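Long-range contacts in cytochrome c class I (Sideroxydans lithotrophicus, PDB 4XXL), which probably shuttles electrons during lithoautotrophic growth, using one covalently attached heme c whose iron carries two axial protein ligands: residues D70-L75 with N109-I114; H78-E83 with N97-A102. One frame throughout, in Å; residues are numbered along the deposited sequence.

Contact 1 of 2, residues D70-L75 with N109-I114; sequences DAEAKL and NLVDWI. With HEC (heme c), chain B.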
# COMPACT_ATOMS: atom_id res chain seq x y z
N ASP A 70 -10.67 -3.86 10.57
CA ASP A 70 -10.39 -2.49 10.13
C ASP A 70 -9.20 -2.36 9.19
O ASP A 70 -8.61 -1.26 9.09
CB ASP A 70 -10.16 -1.58 11.33
CG ASP A 70 -9.04 -2.03 12.21
OD1 ASP A 70 -8.41 -3.12 11.98
OD2 ASP A 70 -8.75 -1.29 13.20
N ALA A 71 -8.88 -3.46 8.50
CA ALA A 71 -7.74 -3.43 7.60
C ALA A 71 -7.77 -2.32 6.56
O ALA A 71 -6.77 -1.61 6.30
CB ALA A 71 -7.58 -4.77 6.93
N GLU A 72 -8.90 -2.24 5.88
CA GLU A 72 -9.00 -1.21 4.84
C GLU A 72 -8.82 0.21 5.37
O GLU A 72 -8.05 1.01 4.84
CB GLU A 72 -10.38 -1.29 4.17
CG GLU A 72 -10.62 -0.37 2.96
CD GLU A 72 -12.04 -0.51 2.40
OE1 GLU A 72 -12.25 -1.19 1.39
OE2 GLU A 72 -12.99 0.07 2.98
N ALA A 73 -9.50 0.52 6.47
CA ALA A 73 -9.38 1.86 7.02
C ALA A 73 -7.92 2.12 7.46
O ALA A 73 -7.38 3.23 7.31
CB ALA A 73 -10.31 2.04 8.20
N LYS A 74 -7.29 1.08 8.05
CA LYS A 74 -5.91 1.24 8.52
C LYS A 74 -4.93 1.55 7.39
O LYS A 74 -4.01 2.36 7.60
CB LYS A 74 -5.37 0.03 9.26
CG LYS A 74 -5.91 -0.13 10.68
CD LYS A 74 -4.96 0.41 11.73
CE LYS A 74 -4.83 -0.54 12.93
NZ LYS A 74 -5.90 -0.33 13.96
N LEU A 75 -5.09 0.85 6.27
CA LEU A 75 -4.16 1.09 5.15
C LEU A 75 -4.50 2.38 4.40
O LEU A 75 -3.59 3.07 3.91
CB LEU A 75 -4.08 -0.09 4.16
CG LEU A 75 -3.38 -1.39 4.66
CD1 LEU A 75 -3.12 -2.34 3.52
CD2 LEU A 75 -2.05 -1.07 5.38
N ASN A 109 -9.64 1.52 -3.85
CA ASN A 109 -9.46 0.40 -4.75
C ASN A 109 -8.02 -0.14 -4.71
O ASN A 109 -7.79 -1.37 -4.70
CB ASN A 109 -9.81 0.83 -6.18
CG ASN A 109 -9.65 -0.28 -7.16
OD1 ASN A 109 -10.38 -1.25 -7.12
ND2 ASN A 109 -8.65 -0.16 -8.02
N LEU A 110 -7.06 0.75 -4.57
CA LEU A 110 -5.67 0.29 -4.45
C LEU A 110 -5.42 -0.50 -3.12
O LEU A 110 -4.83 -1.57 -3.15
CB LEU A 110 -4.70 1.44 -4.50
CG LEU A 110 -3.23 1.13 -4.16
CD1 LEU A 110 -2.62 0.06 -5.04
CD2 LEU A 110 -2.43 2.39 -4.34
N VAL A 111 -5.94 -0.00 -2.01
CA VAL A 111 -5.87 -0.69 -0.72
C VAL A 111 -6.52 -2.05 -0.83
O VAL A 111 -6.00 -3.06 -0.35
CB VAL A 111 -6.48 0.20 0.40
CG1 VAL A 111 -6.70 -0.58 1.73
CG2 VAL A 111 -5.49 1.36 0.66
N ASP A 112 -7.70 -2.08 -1.44
CA ASP A 112 -8.44 -3.34 -1.54
C ASP A 112 -7.64 -4.38 -2.36
O ASP A 112 -7.59 -5.58 -2.03
CB ASP A 112 -9.85 -3.16 -2.10
CG ASP A 112 -10.77 -2.40 -1.18
OD1 ASP A 112 -10.49 -2.30 0.03
OD2 ASP A 112 -11.80 -1.94 -1.67
N TRP A 113 -6.97 -3.91 -3.39
CA TRP A 113 -6.09 -4.78 -4.20
C TRP A 113 -4.99 -5.32 -3.35
O TRP A 113 -4.81 -6.56 -3.28
CB TRP A 113 -5.55 -4.05 -5.42
CG TRP A 113 -4.64 -4.91 -6.26
CD1 TRP A 113 -4.94 -6.06 -6.89
CD2 TRP A 113 -3.23 -4.71 -6.46
NE1 TRP A 113 -3.81 -6.61 -7.46
CE2 TRP A 113 -2.75 -5.80 -7.22
CE3 TRP A 113 -2.33 -3.76 -6.03
CZ2 TRP A 113 -1.42 -5.91 -7.60
CZ3 TRP A 113 -1.02 -3.87 -6.40
CH2 TRP A 113 -0.57 -4.94 -7.19
N ILE A 114 -4.24 -4.45 -2.69
CA ILE A 114 -3.20 -4.90 -1.78
C ILE A 114 -3.64 -5.97 -0.80
O ILE A 114 -2.94 -7.01 -0.66
CB ILE A 114 -2.53 -3.69 -1.05
CG1 ILE A 114 -1.71 -2.85 -2.07
CG2 ILE A 114 -1.67 -4.15 0.13
CD1 ILE A 114 -1.30 -1.48 -1.54
FE HEC B . 5.19 1.82 1.30
CHA HEC B . 5.05 0.13 4.34
CHB HEC B . 1.93 0.89 0.62
CHC HEC B . 5.17 3.92 -1.44
CHD HEC B . 8.52 2.22 1.63
NA HEC B . 3.76 0.76 2.34
C1A HEC B . 3.94 0.10 3.51
C2A HEC B . 2.76 -0.64 3.76
C3A HEC B . 1.91 -0.43 2.69
C4A HEC B . 2.56 0.46 1.79
CMA HEC B . 0.56 -1.02 2.45
CAA HEC B . 2.55 -1.50 5.01
CBA HEC B . 2.00 -0.63 6.12
CGA HEC B . 1.62 -1.41 7.37
O1A HEC B . 2.06 -2.55 7.55
O2A HEC B . 0.76 -0.90 8.16
NB HEC B . 3.85 2.31 -0.13
C1B HEC B . 2.57 1.82 -0.23
C2B HEC B . 1.92 2.41 -1.36
C3B HEC B . 2.77 3.26 -1.95
C4B HEC B . 4.00 3.23 -1.17
CMB HEC B . 0.51 2.12 -1.77
CAB HEC B . 2.57 4.20 -3.07
CBB HEC B . 1.57 5.15 -2.74
NC HEC B . 6.65 2.86 0.26
C1C HEC B . 6.35 3.66 -0.80
C2C HEC B . 7.61 4.10 -1.26
C3C HEC B . 8.63 3.58 -0.48
C4C HEC B . 7.95 2.82 0.52
CMC HEC B . 7.75 4.93 -2.48
CAC HEC B . 10.13 3.77 -0.66
CBC HEC B . 10.64 5.08 -0.73
ND HEC B . 6.46 1.35 2.70
C1D HEC B . 7.82 1.55 2.66
C2D HEC B . 8.48 1.06 3.90
C3D HEC B . 7.51 0.50 4.61
C4D HEC B . 6.25 0.64 3.86
CMD HEC B . 9.93 1.15 4.21
CAD HEC B . 7.65 -0.22 5.97
CBD HEC B . 7.48 0.74 7.11
CGD HEC B . 7.61 0.13 8.51
O1D HEC B . 7.45 -1.10 8.74
O2D HEC B . 7.81 0.93 9.46
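Leu-75 and Val-111 lie where helix 71-81 and helix 104-115 pass each other, and each turns its CB toward the opposite helix. CG1 of Val-111 comes within 3.6 Å of CB of Leu-75 and also rests against the carbonyl oxygen of Glu-72, while the other branch, CG2, lies 4.0 Å from the same Leu-75 CB. The Leu-75 CG stands anti to its own carbonyl carbon (chi1 -70°). Of the two methyls beyond it, CD1 meets CG2 of Ile-114 at 4.1 Å, and CD2 lies 3.9 Å from the heme methyl CMA. Ile-114 reaches the same cofactor by CD1, close to methyl CMB, and Leu-110 adds CD2 to that methyl. Tyr-65 and Val-61 of helix 58-65 pack against Leu-75 as well. The segment axes run 9.5 Å apart at an angle of 120°, the C-terminal helix of the cytochrome c fold packing here on the helix before the 84-94 hairpin.

Away from the heme the contact turns polar. Glu-72, extended beyond CG, sends OE1 to within 2.5 Å of Asp-112 OD1, the two carboxylates being turned only 30° from coplanar. Oxygens this close suggest that one of the acids is protonated. Lys-108 forms salt bridges to both Glu-72 OE1 and Asp-112 OD2, which would offset the remaining negative charge. A glutamine in place of Glu-72 would probably leave Lys-108 with one carboxylate partner fewer and disturb the close oxygen pair with Asp-112. One crossing thus joins apolar packing beside the porphyrin to an acid pair whose proximity is likely to raise the proton affinity of one acid, an effect Lys-108 would partly offset.

Contact 2 of 2, residues H78-E83 with N97-A102; sequences HVTSGE and NINGKA. With HEC (heme c), chain B.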
# COMPACT_ATOMS: atom_id res chain seq x y z
N HIS A 78 -2.76 4.74 6.48
CA HIS A 78 -1.32 4.65 6.32
C HIS A 78 -0.82 5.38 5.07
O HIS A 78 0.24 5.99 5.10
CB HIS A 78 -0.91 3.18 6.18
CG HIS A 78 0.54 3.00 5.85
ND1 HIS A 78 1.01 2.78 4.59
CD2 HIS A 78 1.63 3.08 6.66
CE1 HIS A 78 2.32 2.72 4.63
NE2 HIS A 78 2.71 2.85 5.87
N VAL A 79 -1.55 5.28 3.96
CA VAL A 79 -1.10 5.92 2.72
C VAL A 79 -1.44 7.40 2.53
O VAL A 79 -1.02 8.03 1.53
CB VAL A 79 -1.58 5.07 1.56
CG1 VAL A 79 -3.05 5.28 1.21
CG2 VAL A 79 -0.65 5.19 0.35
N THR A 80 -2.23 7.91 3.46
CA THR A 80 -2.69 9.31 3.42
C THR A 80 -2.23 10.13 4.61
O THR A 80 -2.75 11.24 4.80
CB THR A 80 -4.25 9.39 3.27
OG1 THR A 80 -4.85 8.81 4.42
CG2 THR A 80 -4.78 8.76 1.97
N SER A 81 -1.34 9.63 5.46
CA SER A 81 -0.87 10.37 6.66
C SER A 81 0.61 10.77 6.72
O SER A 81 0.95 11.68 7.46
CB SER A 81 -1.15 9.60 7.94
OG SER A 81 -0.60 8.31 7.87
N GLY A 82 1.49 10.08 6.01
CA GLY A 82 2.92 10.38 6.12
C GLY A 82 3.56 10.11 7.42
O GLY A 82 4.47 10.90 7.85
N GLU A 83 3.15 9.03 8.08
CA GLU A 83 3.75 8.69 9.35
C GLU A 83 5.07 8.01 9.09
O GLU A 83 5.41 7.63 7.95
CB GLU A 83 2.81 7.80 10.14
CG GLU A 83 1.56 8.56 10.58
CD GLU A 83 0.48 7.71 11.26
OE1 GLU A 83 0.50 6.46 11.15
OE2 GLU A 83 -0.42 8.31 11.89
N ASN A 97 2.82 9.93 0.88
CA ASN A 97 1.48 10.35 1.26
C ASN A 97 0.75 10.73 -0.02
O ASN A 97 1.13 11.74 -0.63
CB ASN A 97 1.58 11.52 2.22
CG ASN A 97 0.27 11.99 2.69
OD1 ASN A 97 -0.78 11.64 2.14
ND2 ASN A 97 0.30 12.79 3.69
N ILE A 98 -0.28 9.99 -0.38
CA ILE A 98 -1.03 10.31 -1.57
C ILE A 98 -2.35 11.07 -1.28
O ILE A 98 -3.22 11.21 -2.20
CB ILE A 98 -1.25 9.09 -2.49
CG1 ILE A 98 -2.01 8.01 -1.77
CG2 ILE A 98 0.13 8.63 -3.03
CD1 ILE A 98 -2.34 6.83 -2.66
N ASN A 99 -2.50 11.59 -0.07
CA ASN A 99 -3.70 12.39 0.26
C ASN A 99 -3.78 13.60 -0.68
O ASN A 99 -2.81 14.31 -0.85
CB ASN A 99 -3.69 12.76 1.68
CG ASN A 99 -5.08 13.10 2.23
OD1 ASN A 99 -6.09 12.55 1.80
ND2 ASN A 99 -5.10 13.99 3.19
N GLY A 100 -4.91 13.73 -1.36
CA GLY A 100 -5.09 14.82 -2.30
C GLY A 100 -4.47 14.60 -3.66
O GLY A 100 -4.62 15.43 -4.56
N LYS A 101 -3.81 13.46 -3.87
CA LYS A 101 -3.15 13.15 -5.15
C LYS A 101 -3.93 12.17 -6.02
O LYS A 101 -3.57 11.89 -7.17
CB LYS A 101 -1.74 12.60 -4.96
CG LYS A 101 -0.80 13.54 -4.25
CD LYS A 101 -0.93 15.01 -4.63
CE LYS A 101 0.00 15.87 -3.75
NZ LYS A 101 1.42 15.44 -3.89
N ALA A 102 -4.99 11.62 -5.46
CA ALA A 102 -5.91 10.79 -6.25
C ALA A 102 -7.25 10.82 -5.56
O ALA A 102 -7.40 11.39 -4.49
CB ALA A 102 -5.40 9.37 -6.31
FE HEC B . 5.19 1.82 1.30
CHA HEC B . 5.05 0.13 4.34
CHB HEC B . 1.93 0.89 0.62
CHC HEC B . 5.17 3.92 -1.44
CHD HEC B . 8.52 2.22 1.63
NA HEC B . 3.76 0.76 2.34
C1A HEC B . 3.94 0.10 3.51
C2A HEC B . 2.76 -0.64 3.76
C3A HEC B . 1.91 -0.43 2.69
C4A HEC B . 2.56 0.46 1.79
CMA HEC B . 0.56 -1.02 2.45
CAA HEC B . 2.55 -1.50 5.01
CBA HEC B . 2.00 -0.63 6.12
CGA HEC B . 1.62 -1.41 7.37
O1A HEC B . 2.06 -2.55 7.55
O2A HEC B . 0.76 -0.90 8.16
NB HEC B . 3.85 2.31 -0.13
C1B HEC B . 2.57 1.82 -0.23
C2B HEC B . 1.92 2.41 -1.36
C3B HEC B . 2.77 3.26 -1.95
C4B HEC B . 4.00 3.23 -1.17
CMB HEC B . 0.51 2.12 -1.77
CAB HEC B . 2.57 4.20 -3.07
CBB HEC B . 1.57 5.15 -2.74
NC HEC B . 6.65 2.86 0.26
C1C HEC B . 6.35 3.66 -0.80
C2C HEC B . 7.61 4.10 -1.26
C3C HEC B . 8.63 3.58 -0.48
C4C HEC B . 7.95 2.82 0.52
CMC HEC B . 7.75 4.93 -2.48
CAC HEC B . 10.13 3.77 -0.66
CBC HEC B . 10.64 5.08 -0.73
ND HEC B . 6.46 1.35 2.70
C1D HEC B . 7.82 1.55 2.66
C2D HEC B . 8.48 1.06 3.90
C3D HEC B . 7.51 0.50 4.61
C4D HEC B . 6.25 0.64 3.86
CMD HEC B . 9.93 1.15 4.21
CAD HEC B . 7.65 -0.22 5.97
CBD HEC B . 7.48 0.74 7.11
CGD HEC B . 7.61 0.13 8.51
O1D HEC B . 7.45 -1.10 8.74
O2D HEC B . 7.81 0.93 9.46
O HOH W 1 -1.58 13.80 5.86
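The heme pocket takes one of its walls from the end of helix 71-81 and the loop that follows the axial ligand His-95, and Val-79 and Ile-98 are the residues where the two join. CG2 of Val-79 touches CG1 of Ile-98 at 3.8 Å, the two side chains crossing obliquely, and each places its own CG2 against heme atom CBB. Ile-107 of helix 104-115 backs both residues. One backbone hydrogen bond ties the two together: Ile-98 N donates to Val-79 O over 2.8 Å, nearly straight at 166°, and the same oxygen receives a CA-H contact from Asn-97.

Asn-97 shapes the loop as an Asx turn, its OD1 accepting from Asn-99 N at 2.8 Å. Its CG stands anti to the backbone N (chi1 -178°); OD1 lies over the Thr-80 carbonyl carbon, 3.2 Å from Thr-80 C. A water bridges the far end, accepting from Asn-97 ND2 and donating to Thr-80 O. Beside it, CB of Asn-99 packs on CB of Thr-80, whose OG1 bonds back to Ile-76 O. Gly-82, with positive phi, turns the chain out of the helix. On the heme side, the His-78 ring has propionate carbon CBA 3.5 Å above its centre, while its CE1 approaches heme C1A at 3.3 Å; the ring also meets that of His-95.

Followed from the N terminus, the chain lays down helix 31-40 and the covalent attachment cysteines Cys-43 and Cys-46 and the axial ligand His-47 before either contact begins. Helix 71-81 then supplies the first segment of both: its start enters contact 1 and its end enters contact 2. Contact 2 closes first, across the 13 residues between its segments, which hold the two-strand hairpin 84-86 and 92-94 and bring in His-95. Contact 1 closes later, at helix 104-115, so the smaller loop sits within the larger and the two do not cross. Their centres lie about 13 Å apart, and heme c touches both, linking the helix pair to the loop that follows the second axial histidine.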